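Local coordinates for ecdysteroid-phosphate phosphatase (Bombyx mori, PDB 3C7T), which hydrolyses inactive ecdysteroid phosphates, above all ecdysone 22-phosphate, to release the active steroids, and also acts as a protein tyrosine phosphatase, at the interface of chains A and B. Sequence-based numbering; all coordinates share one arbitrary frame. Chains: chain A/B, Ecdysteroid-phosphate phosphatase.

Contact 1 and contact 2 are neighbouring parts of one two-fold interface in the homodimer of the phosphoglycerate-mutase-like histidine phosphatase domain, the C-terminal piece of the enzyme. Their C-alpha centres lie about 6 Å apart, and both use A:Leu38, B:Pro247 and B:Ser248. Contact 1 continues to helix 62-77 of chain B, contact 2 to A:Asp37, A:Asn39, A:Arg255 and B:Ile249. The centre of contact 1 is about 12 Å from B:Arg11, so the interface lies near the active site of chain B, but the structure alone does not show an effect on catalysis. Symmetry repeats both contacts with the chains exchanged.

Contact 1: the interface of chains A and B. Residues chain A 35, 38; chain B 70-71, 74, 245-248.
With CG anti to its own carbonyl carbon (chi1 -61°) and the chain extended beyond it, A:Leu38 sends its isobutyl group into chain B, between the 246-248 segment and helix 62-77. Its two methyls part there. CD1 meets the CG2 methyl of B:Val71 at 3.9 Å, while CD2 lies 3.8 Å from CD of the B:Pro246 ring, which the leucine side chain crosses at about a right angle. Nearer the backbone, CB of A:Leu38 packs on CB of B:Ser248. This dimer contact hides 120 Å² of A:Leu38, far more than of any other residue in the patch, which identifies it as the main apolar insert. Replacement of A:Leu38 by alanine is likely to leave B:Val71 and the B:Pro246 ring without their methyl partners and to open a gap beside the helix. The backbone probably helps to set the depth of insertion: A:Leu38 N donates to the carbonyl O of B:Pro247 over 2.8 Å, nearly straight (160° at H) and in the carbonyl plane. A:Arg35 reaches the B:Pro246 ring, its side chain crossing it at about a right angle and bent at chi3 (65°), with NH2 3.9 Å from CD of B:Pro246. The other terminal nitrogen works through solvent: NH1 lies 2.8 Å from the oxygen of water 1, which sits at the edge of the guanidinium, in its plane. That water bridges to the helix backbone, its oxygen 2.8 Å from the carbonyl O of B:Leu70.

Contact 2: the interface of chains A and B. Residues chain A 20, 37-39, 255; chain B 247-249.
Polar pairing between A:Asp37 and A:Asn39 and the backbone of B:Ile249 forms the first layer of this homodimer contact. B:Ile249 N donates to the syn lone pair of OD2 of the A:Asp37 carboxylate at 3.1 Å. The amide ND2 of A:Asn39 donates to B:Ile249 O at 2.8 Å, in the plane of that carbonyl, although the acceptor is tilted 25° from the asparagine amide plane. Both polar groups of the isoleucine backbone are thus engaged by chain A.

A second set of bonds, within chain A, fixes the carboxylate. A:Asp37 OD2 also accepts from the phenol OH of A:Tyr20 at 2.6 Å on one face of the carboxylate and from A:Asn39 N on the opposite face. The other oxygen, A:Asp37 OD1, forms a salt bridge with A:Arg255 NE at 2.9 Å, almost in the guanidinium plane. Held from several directions, the acid has little freedom to turn.

Apolar packing completes the contact. CG of B:Pro247 rests over one guanidinium face of A:Arg255, 3.4 Å above the plane and towards its rim, beside a side chain extended from CG to NE (chi2 163°, chi3 174°). The CG2 methyl of B:Ile249 turns towards the A:Tyr20 ring and the carboxylate.

In the fold, all of these residues lie in loops: A:Tyr20 directly follows helix 16-19, and A:Arg255 precedes the 3-10 helix 258-261 near the C-terminus.

Contact 1: the interface of chains A and B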
loop_
_atom_site.group_PDB
_atom_site.type_symbol
_atom_site.label_atom_id
_atom_site.label_comp_id
_atom_site.label_asym_id
_atom_site.label_seq_id
_atom_site.Cartn_x
_atom_site.Cartn_y
_atom_site.Cartn_z
ATOM N N ARG A 35 16.037 4.876 8.035
ATOM C CA ARG A 35 14.672 4.984 7.509
ATOM C C ARG A 35 13.959 6.151 8.214
ATOM O O ARG A 35 13.802 6.149 9.450
ATOM C CB ARG A 35 13.898 3.686 7.724
ATOM C CG ARG A 35 12.512 3.684 7.052
ATOM C CD ARG A 35 11.717 2.467 7.445
ATOM N NE ARG A 35 11.391 2.444 8.874
ATOM C CZ ARG A 35 10.345 1.791 9.399
ATOM N NH1 ARG A 35 9.480 1.145 8.617
ATOM N NH2 ARG A 35 10.158 1.820 10.712
ATOM N N LEU A 38 7.733 5.594 6.978
ATOM C CA LEU A 38 7.286 4.187 6.961
ATOM C C LEU A 38 7.187 3.602 5.571
ATOM O O LEU A 38 7.256 2.393 5.423
ATOM C CB LEU A 38 5.954 3.989 7.684
ATOM C CG LEU A 38 5.941 4.345 9.152
ATOM C CD1 LEU A 38 4.490 4.181 9.620
ATOM C CD2 LEU A 38 6.893 3.417 9.928
ATOM N N LEU B 70 2.021 -1.140 8.726
ATOM C CA LEU B 70 3.327 -0.472 8.771
ATOM C C LEU B 70 3.537 0.245 10.105
ATOM O O LEU B 70 4.659 0.309 10.632
ATOM C CB LEU B 70 3.454 0.516 7.602
ATOM C CG LEU B 70 3.626 -0.073 6.210
ATOM C CD1 LEU B 70 3.512 1.054 5.179
ATOM C CD2 LEU B 70 5.001 -0.722 6.148
ATOM N N VAL B 71 2.469 0.843 10.619
ATOM C CA VAL B 71 2.552 1.474 11.936
ATOM C C VAL B 71 2.845 0.426 13.017
ATOM O O VAL B 71 3.714 0.631 13.880
ATOM C CB VAL B 71 1.275 2.273 12.267
ATOM C CG1 VAL B 71 1.361 2.896 13.676
ATOM C CG2 VAL B 71 1.057 3.363 11.203
ATOM N N GLY B 74 6.356 -0.632 12.731
ATOM C CA GLY B 74 7.166 0.468 13.287
ATOM C C GLY B 74 7.261 0.446 14.805
ATOM O O GLY B 74 8.352 0.635 15.377
ATOM N N CYS B 245 7.992 5.607 16.057
ATOM C CA CYS B 245 8.248 5.255 14.667
ATOM C C CYS B 245 7.940 6.446 13.747
ATOM O O CYS B 245 7.169 7.341 14.143
ATOM C CB CYS B 245 7.448 4.024 14.266
ATOM S SG CYS B 245 5.668 4.242 14.195
ATOM N N PRO B 246 8.531 6.452 12.536
ATOM C CA PRO B 246 8.371 7.589 11.630
ATOM C C PRO B 246 6.944 7.752 11.072
ATOM O O PRO B 246 6.110 6.824 11.146
ATOM C CB PRO B 246 9.350 7.290 10.473
ATOM C CG PRO B 246 10.049 6.017 10.799
ATOM C CD PRO B 246 9.361 5.382 11.957
ATOM N N PRO B 247 6.646 8.932 10.516
ATOM C CA PRO B 247 5.386 9.120 9.779
ATOM C C PRO B 247 5.479 8.434 8.427
ATOM O O PRO B 247 6.457 7.756 8.171
ATOM C CB PRO B 247 5.312 10.640 9.605
ATOM C CG PRO B 247 6.744 11.072 9.614
ATOM C CD PRO B 247 7.445 10.170 10.572
ATOM N N SER B 248 4.476 8.630 7.572
ATOM C CA SER B 248 4.401 7.910 6.305
ATOM C C SER B 248 3.837 8.815 5.234
ATOM O O SER B 248 3.057 9.728 5.560
ATOM C CB SER B 248 3.467 6.705 6.475
ATOM O OG SER B 248 3.453 5.894 5.311
HETATM O O HOH W 1 7.202 -0.171 9.473
#

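Contact 2: the interface of chains A and B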
loop_
_atom_site.group_PDB
_atom_site.type_symbol
_atom_site.label_atom_id
_atom_site.label_comp_id
_atom_site.label_asym_id
_atom_site.label_seq_id
_atom_site.Cartn_x
_atom_site.Cartn_y
_atom_site.Cartn_z
ATOM N N TYR A 20 9.081 11.006 -2.942
ATOM C CA TYR A 20 9.778 11.887 -2.003
ATOM C C TYR A 20 10.601 12.940 -2.731
ATOM O O TYR A 20 10.695 12.927 -3.932
ATOM C CB TYR A 20 10.726 11.067 -1.125
ATOM C CG TYR A 20 10.009 9.997 -0.312
ATOM C CD1 TYR A 20 9.708 8.755 -0.875
ATOM C CD2 TYR A 20 9.630 10.240 1.010
ATOM C CE1 TYR A 20 9.031 7.752 -0.130
ATOM C CE2 TYR A 20 8.957 9.242 1.758
ATOM C CZ TYR A 20 8.671 8.020 1.181
ATOM O OH TYR A 20 8.015 7.046 1.932
ATOM N N ASP A 37 10.820 7.373 7.053
ATOM C CA ASP A 37 9.403 7.343 6.690
ATOM C C ASP A 37 8.980 5.895 6.604
ATOM O O ASP A 37 9.770 5.058 6.171
ATOM C CB ASP A 37 9.196 8.016 5.322
ATOM C CG ASP A 37 7.704 8.280 5.015
ATOM O OD1 ASP A 37 7.169 9.295 5.495
ATOM O OD2 ASP A 37 7.091 7.478 4.275
ATOM N N LEU A 38 7.733 5.594 6.978
ATOM C CA LEU A 38 7.286 4.187 6.961
ATOM C C LEU A 38 7.187 3.602 5.571
ATOM O O LEU A 38 7.256 2.393 5.423
ATOM C CB LEU A 38 5.954 3.989 7.684
ATOM C CG LEU A 38 5.941 4.345 9.152
ATOM C CD1 LEU A 38 4.490 4.181 9.620
ATOM C CD2 LEU A 38 6.893 3.417 9.928
ATOM N N ASN A 39 7.016 4.453 4.559
ATOM C CA ASN A 39 6.927 3.977 3.197
ATOM C C ASN A 39 8.313 3.909 2.512
ATOM O O ASN A 39 8.424 3.552 1.338
ATOM C CB ASN A 39 5.915 4.855 2.420
ATOM C CG ASN A 39 5.487 4.252 1.108
ATOM O OD1 ASN A 39 5.365 3.030 0.975
ATOM N ND2 ASN A 39 5.226 5.120 0.121
ATOM N N ARG A 255 2.166 13.187 4.744
ATOM C CA ARG A 255 3.013 12.888 5.883
ATOM C C ARG A 255 2.568 13.717 7.104
ATOM O O ARG A 255 2.476 14.943 7.029
ATOM C CB ARG A 255 4.467 13.180 5.479
ATOM C CG ARG A 255 5.511 12.493 6.270
ATOM C CD ARG A 255 6.861 12.523 5.507
ATOM N NE ARG A 255 7.967 11.984 6.301
ATOM C CZ ARG A 255 8.751 12.707 7.098
ATOM N NH1 ARG A 255 8.566 14.011 7.221
ATOM N NH2 ARG A 255 9.728 12.128 7.780
ATOM N N PRO B 247 6.646 8.932 10.516
ATOM C CA PRO B 247 5.386 9.120 9.779
ATOM C C PRO B 247 5.479 8.434 8.427
ATOM O O PRO B 247 6.457 7.756 8.171
ATOM C CB PRO B 247 5.312 10.640 9.605
ATOM C CG PRO B 247 6.744 11.072 9.614
ATOM C CD PRO B 247 7.445 10.170 10.572
ATOM N N SER B 248 4.476 8.630 7.572
ATOM C CA SER B 248 4.401 7.910 6.305
ATOM C C SER B 248 3.837 8.815 5.234
ATOM O O SER B 248 3.057 9.728 5.560
ATOM C CB SER B 248 3.467 6.705 6.475
ATOM O OG SER B 248 3.453 5.894 5.311
ATOM N N ILE B 249 4.195 8.541 3.972
ATOM C CA ILE B 249 3.612 9.210 2.804
ATOM C C ILE B 249 3.567 8.210 1.642
ATOM O O ILE B 249 4.526 7.469 1.417
ATOM C CB ILE B 249 4.409 10.496 2.360
ATOM C CG1 ILE B 249 3.874 11.039 1.020
ATOM C CG2 ILE B 249 5.899 10.183 2.180
ATOM C CD1 ILE B 249 4.290 12.468 0.716
#